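Beta-ketoacyl-[acyl-carrier-protein] synthase III (Pseudomonas aeruginosa, PDB 2X3E) probably catalyses the first condensation of fatty acid synthesis, joining an acetyl group from acetyl-CoA to malonyl-ACP with release of carbon dioxide. Local coordinates at residues A217-G220 and Q221-Q225; S227-V230 and R231-L234. The protein carries 1 engineered substitution. All coordinates share one frame; numbering follows the deposited sequence.

Interaction 1: residues A217-G220 and Q221-Q225; sequences AVFG and QAVTQ
The carbonyl oxygen of G220 is held by two donors of T224, both weakly: the backbone N at 3.4 Å, and OG1, also 3.4 Å from G220 O. A chi1 of -56° sets OG1 beside the backbone N of T224, within reach of the carbonyl to which that N-H also points, a usual way for a helical threonine to satisfy its hydroxyl. A222 N to V218 O is a short backbone bond, 2.8 Å. One residue earlier a water opens the helix: it donates to A217 O at 2.6 Å and weakly accepts from Q221 N, the amide that would otherwise bond to that carbonyl. Q221 also carries an extended side chain whose OE1 receives Q225 NE2 at 3.1 Å and lies only 5° out of the amide plane of Q225; Q188 donates to the same OE1. On another side, the CG2 methyl of V223 lies over one face of the F219 ring, 4.0 Å from CE1. Both apolar side chains lean on helix 254-264, F219 reaching R255 of the predicted ACP-binding region. Small A222, its side chain about 7 Å from that of the predicted active-site H250, fits where this amphipathic helix of the thiolase fold nears the catalytic centre.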
loop_
_atom_site.group_PDB
_atom_site.type_symbol
_atom_site.label_atom_id
_atom_site.label_comp_id
_atom_site.label_asym_id
_atom_site.label_seq_id
_atom_site.Cartn_x
_atom_site.Cartn_y
_atom_site.Cartn_z
ATOM N N ALA A 217 20.220 17.364 -5.400
ATOM C CA ALA A 217 20.461 15.923 -5.531
ATOM C C ALA A 217 19.307 15.171 -6.199
ATOM O O ALA A 217 19.515 14.122 -6.818
ATOM C CB ALA A 217 20.751 15.313 -4.161
ATOM N N VAL A 218 18.093 15.694 -6.066
ATOM C CA VAL A 218 16.924 15.066 -6.666
ATOM C C VAL A 218 16.800 15.401 -8.162
ATOM O O VAL A 218 16.407 14.533 -8.944
ATOM C CB VAL A 218 15.631 15.432 -5.896
ATOM C CG1 VAL A 218 14.399 15.029 -6.675
ATOM C CG2 VAL A 218 15.634 14.766 -4.525
ATOM N N PHE A 219 17.154 16.630 -8.560
ATOM C CA PHE A 219 16.988 17.067 -9.961
ATOM C C PHE A 219 17.669 16.143 -10.961
ATOM O O PHE A 219 16.998 15.497 -11.775
ATOM C CB PHE A 219 17.519 18.492 -10.207
ATOM C CG PHE A 219 17.625 18.846 -11.680
ATOM C CD1 PHE A 219 16.481 19.070 -12.437
ATOM C CD2 PHE A 219 18.863 18.916 -12.313
ATOM C CE1 PHE A 219 16.565 19.375 -13.799
ATOM C CE2 PHE A 219 18.956 19.218 -13.677
ATOM C CZ PHE A 219 17.802 19.450 -14.418
ATOM N N GLY A 220 18.999 16.108 -10.906
ATOM C CA GLY A 220 19.803 15.378 -11.882
ATOM C C GLY A 220 19.410 13.921 -11.955
ATOM O O GLY A 220 19.278 13.349 -13.045
ATOM N N GLN A 221 19.196 13.326 -10.785
ATOM C CA GLN A 221 18.855 11.918 -10.711
ATOM C C GLN A 221 17.463 11.649 -11.277
ATOM O O GLN A 221 17.271 10.678 -12.010
ATOM C CB GLN A 221 18.957 11.404 -9.275
ATOM C CG GLN A 221 19.242 9.921 -9.225
ATOM C CD GLN A 221 19.442 9.381 -7.831
ATOM O OE1 GLN A 221 19.224 8.199 -7.595
ATOM N NE2 GLN A 221 19.874 10.233 -6.903
ATOM N N ALA A 222 16.499 12.506 -10.945
ATOM C CA ALA A 222 15.139 12.359 -11.463
ATOM C C ALA A 222 15.112 12.293 -12.995
ATOM O O ALA A 222 14.425 11.454 -13.564
ATOM C CB ALA A 222 14.236 13.490 -10.959
ATOM N N VAL A 223 15.878 13.161 -13.655
ATOM C CA VAL A 223 15.909 13.182 -15.120
ATOM C C VAL A 223 16.396 11.853 -15.695
ATOM O O VAL A 223 15.755 11.275 -16.572
ATOM C CB VAL A 223 16.811 14.310 -15.659
ATOM C CG1 VAL A 223 16.942 14.203 -17.181
ATOM C CG2 VAL A 223 16.261 15.678 -15.255
ATOM N N THR A 224 17.538 11.390 -15.197
ATOM C CA THR A 224 18.150 10.134 -15.648
ATOM C C THR A 224 17.272 8.924 -15.296
ATOM O O THR A 224 17.077 8.019 -16.111
ATOM C CB THR A 224 19.555 9.961 -15.011
ATOM O OG1 THR A 224 20.367 11.099 -15.309
ATOM C CG2 THR A 224 20.248 8.734 -15.547
ATOM N N GLN A 225 16.739 8.921 -14.079
ATOM C CA GLN A 225 15.930 7.801 -13.590
ATOM C C GLN A 225 14.714 7.563 -14.482
ATOM O O GLN A 225 14.439 6.428 -14.886
ATOM C CB GLN A 225 15.472 8.056 -12.151
ATOM C CG GLN A 225 16.579 7.965 -11.117
ATOM C CD GLN A 225 16.760 6.569 -10.553
ATOM O OE1 GLN A 225 16.267 5.599 -11.113
ATOM N NE2 GLN A 225 17.476 6.468 -9.448
HETATM O O HOH W 1 21.259 14.505 -8.695
#

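Interaction 2: residues S227-V230 and R231-L234; sequences SDSV and RRVL
R232 turns back over the preceding turn of its α-helix, one that lines the C-terminal sheet of the thiolase fold, and lays one face of its guanidinium against S229. CA of S229 sits 3.5 Å above the guanidinium plane, towards the rim, and S229 CB is 3.7 Å from R232 NH2. With chi1 at -68°, CG stands beside the backbone N and passes 3.3 Å from D228 O; a bend at chi3 (-68°) then brings the guanidinium back over S229. A long, flexible arginine suits this edge of the helix, since its aliphatic part can follow the backbone while its charge reaches an aspartate of the neighbouring sheet. On the buried face V230 and L234 run side by side, CG1 to CD1 3.9 Å, as branched apolar residues one turn apart do when they cover a core. The backbone beneath them is well bonded: L234 N meets V230 O at 2.8 Å. Further out, V230 packs on V306 and T308 of strand 304-311 and on L264, V233 on S318 and A320 of strand 315-322, and L234 on W239 and L244. D181 helps to position the guanidinium: its OD2 takes a salt bridge from R232 NH2 and a hydrogen bond with S229 OG; that same OG also hydrogen-bonds to the hydroxyl OG of S318.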
loop_
_atom_site.group_PDB
_atom_site.type_symbol
_atom_site.label_atom_id
_atom_site.label_comp_id
_atom_site.label_asym_id
_atom_site.label_seq_id
_atom_site.Cartn_x
_atom_site.Cartn_y
_atom_site.Cartn_z
ATOM N N SER A 227 14.199 8.911 -17.626
ATOM C CA SER A 227 14.659 8.691 -19.006
ATOM C C SER A 227 15.100 7.246 -19.236
ATOM O O SER A 227 14.720 6.601 -20.221
ATOM C CB SER A 227 15.829 9.620 -19.335
ATOM O OG SER A 227 15.466 10.976 -19.166
ATOM N N ASP A 228 15.922 6.734 -18.321
ATOM C CA ASP A 228 16.419 5.356 -18.441
ATOM C C ASP A 228 15.281 4.338 -18.299
ATOM O O ASP A 228 15.255 3.330 -19.007
ATOM C CB ASP A 228 17.506 5.068 -17.394
ATOM C CG ASP A 228 18.780 5.888 -17.607
ATOM O OD1 ASP A 228 19.089 6.267 -18.760
ATOM O OD2 ASP A 228 19.498 6.141 -16.609
ATOM N N SER A 229 14.340 4.608 -17.392
ATOM C CA SER A 229 13.192 3.716 -17.180
ATOM C C SER A 229 12.317 3.651 -18.432
ATOM O O SER A 229 11.894 2.562 -18.852
ATOM C CB SER A 229 12.368 4.158 -15.962
ATOM O OG SER A 229 11.266 3.283 -15.754
ATOM N N VAL A 230 12.074 4.811 -19.044
ATOM C CA VAL A 230 11.347 4.871 -20.311
ATOM C C VAL A 230 12.078 4.029 -21.354
ATOM O O VAL A 230 11.467 3.197 -22.016
ATOM C CB VAL A 230 11.175 6.325 -20.826
ATOM C CG1 VAL A 230 10.540 6.331 -22.221
ATOM C CG2 VAL A 230 10.328 7.138 -19.856
ATOM N N ARG A 231 13.390 4.228 -21.482
ATOM C CA ARG A 231 14.164 3.476 -22.475
ATOM C C ARG A 231 14.019 1.968 -22.295
ATOM O O ARG A 231 13.882 1.242 -23.274
ATOM C CB ARG A 231 15.652 3.837 -22.443
ATOM C CG ARG A 231 16.505 3.007 -23.413
ATOM C CD ARG A 231 16.043 3.171 -24.863
ATOM N NE ARG A 231 16.357 4.507 -25.360
ATOM C CZ ARG A 231 15.951 5.018 -26.521
ATOM N NH1 ARG A 231 15.172 4.324 -27.339
ATOM N NH2 ARG A 231 16.327 6.247 -26.858
ATOM N N ARG A 232 14.052 1.500 -21.053
ATOM C CA ARG A 232 13.897 0.069 -20.780
ATOM C C ARG A 232 12.549 -0.473 -21.245
ATOM O O ARG A 232 12.475 -1.550 -21.847
ATOM C CB ARG A 232 14.120 -0.219 -19.295
ATOM C CG ARG A 232 15.568 0.003 -18.890
ATOM C CD ARG A 232 15.891 -0.596 -17.559
ATOM N NE ARG A 232 15.225 0.077 -16.445
ATOM C CZ ARG A 232 15.638 1.208 -15.867
ATOM N NH1 ARG A 232 16.725 1.852 -16.296
ATOM N NH2 ARG A 232 14.949 1.706 -14.849
ATOM N N VAL A 233 11.484 0.274 -20.986
ATOM C CA VAL A 233 10.152 -0.166 -21.398
ATOM C C VAL A 233 9.973 -0.045 -22.937
ATOM O O VAL A 233 9.311 -0.884 -23.555
ATOM C CB VAL A 233 9.050 0.548 -20.562
ATOM C CG1 VAL A 233 8.719 1.921 -21.127
ATOM C CG2 VAL A 233 7.805 -0.321 -20.451
ATOM N N LEU A 234 10.600 0.964 -23.555
ATOM C CA LEU A 234 10.610 1.084 -25.027
ATOM C C LEU A 234 11.255 -0.148 -25.664
ATOM O O LEU A 234 10.690 -0.763 -26.582
ATOM C CB LEU A 234 11.350 2.352 -25.479
ATOM C CG LEU A 234 10.692 3.708 -25.190
ATOM C CD1 LEU A 234 11.585 4.842 -25.688
ATOM C CD2 LEU A 234 9.325 3.780 -25.831
#

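In the fold
Interactions 1 and 2 are successive parts of one helix, 215-237, with centres 14 Å apart and on the same side of the chain's centre. The 217-225 part is only partly buried: its chemistry mixes a water, weak threonine bonds and paired glutamines with one aromatic-aliphatic contact, and its inner side approaches the predicted active-site residues H250 and N280. The 227-234 part is mostly buried, with regular backbone bonds, aliphatic packing and an arginine anchored to an aspartate of the sheet. Helix 254-264 serves both, taking F219 and V223 from the first and V230 from the second, while strand 304-311 receives A222 and Q225, then V230 and V233.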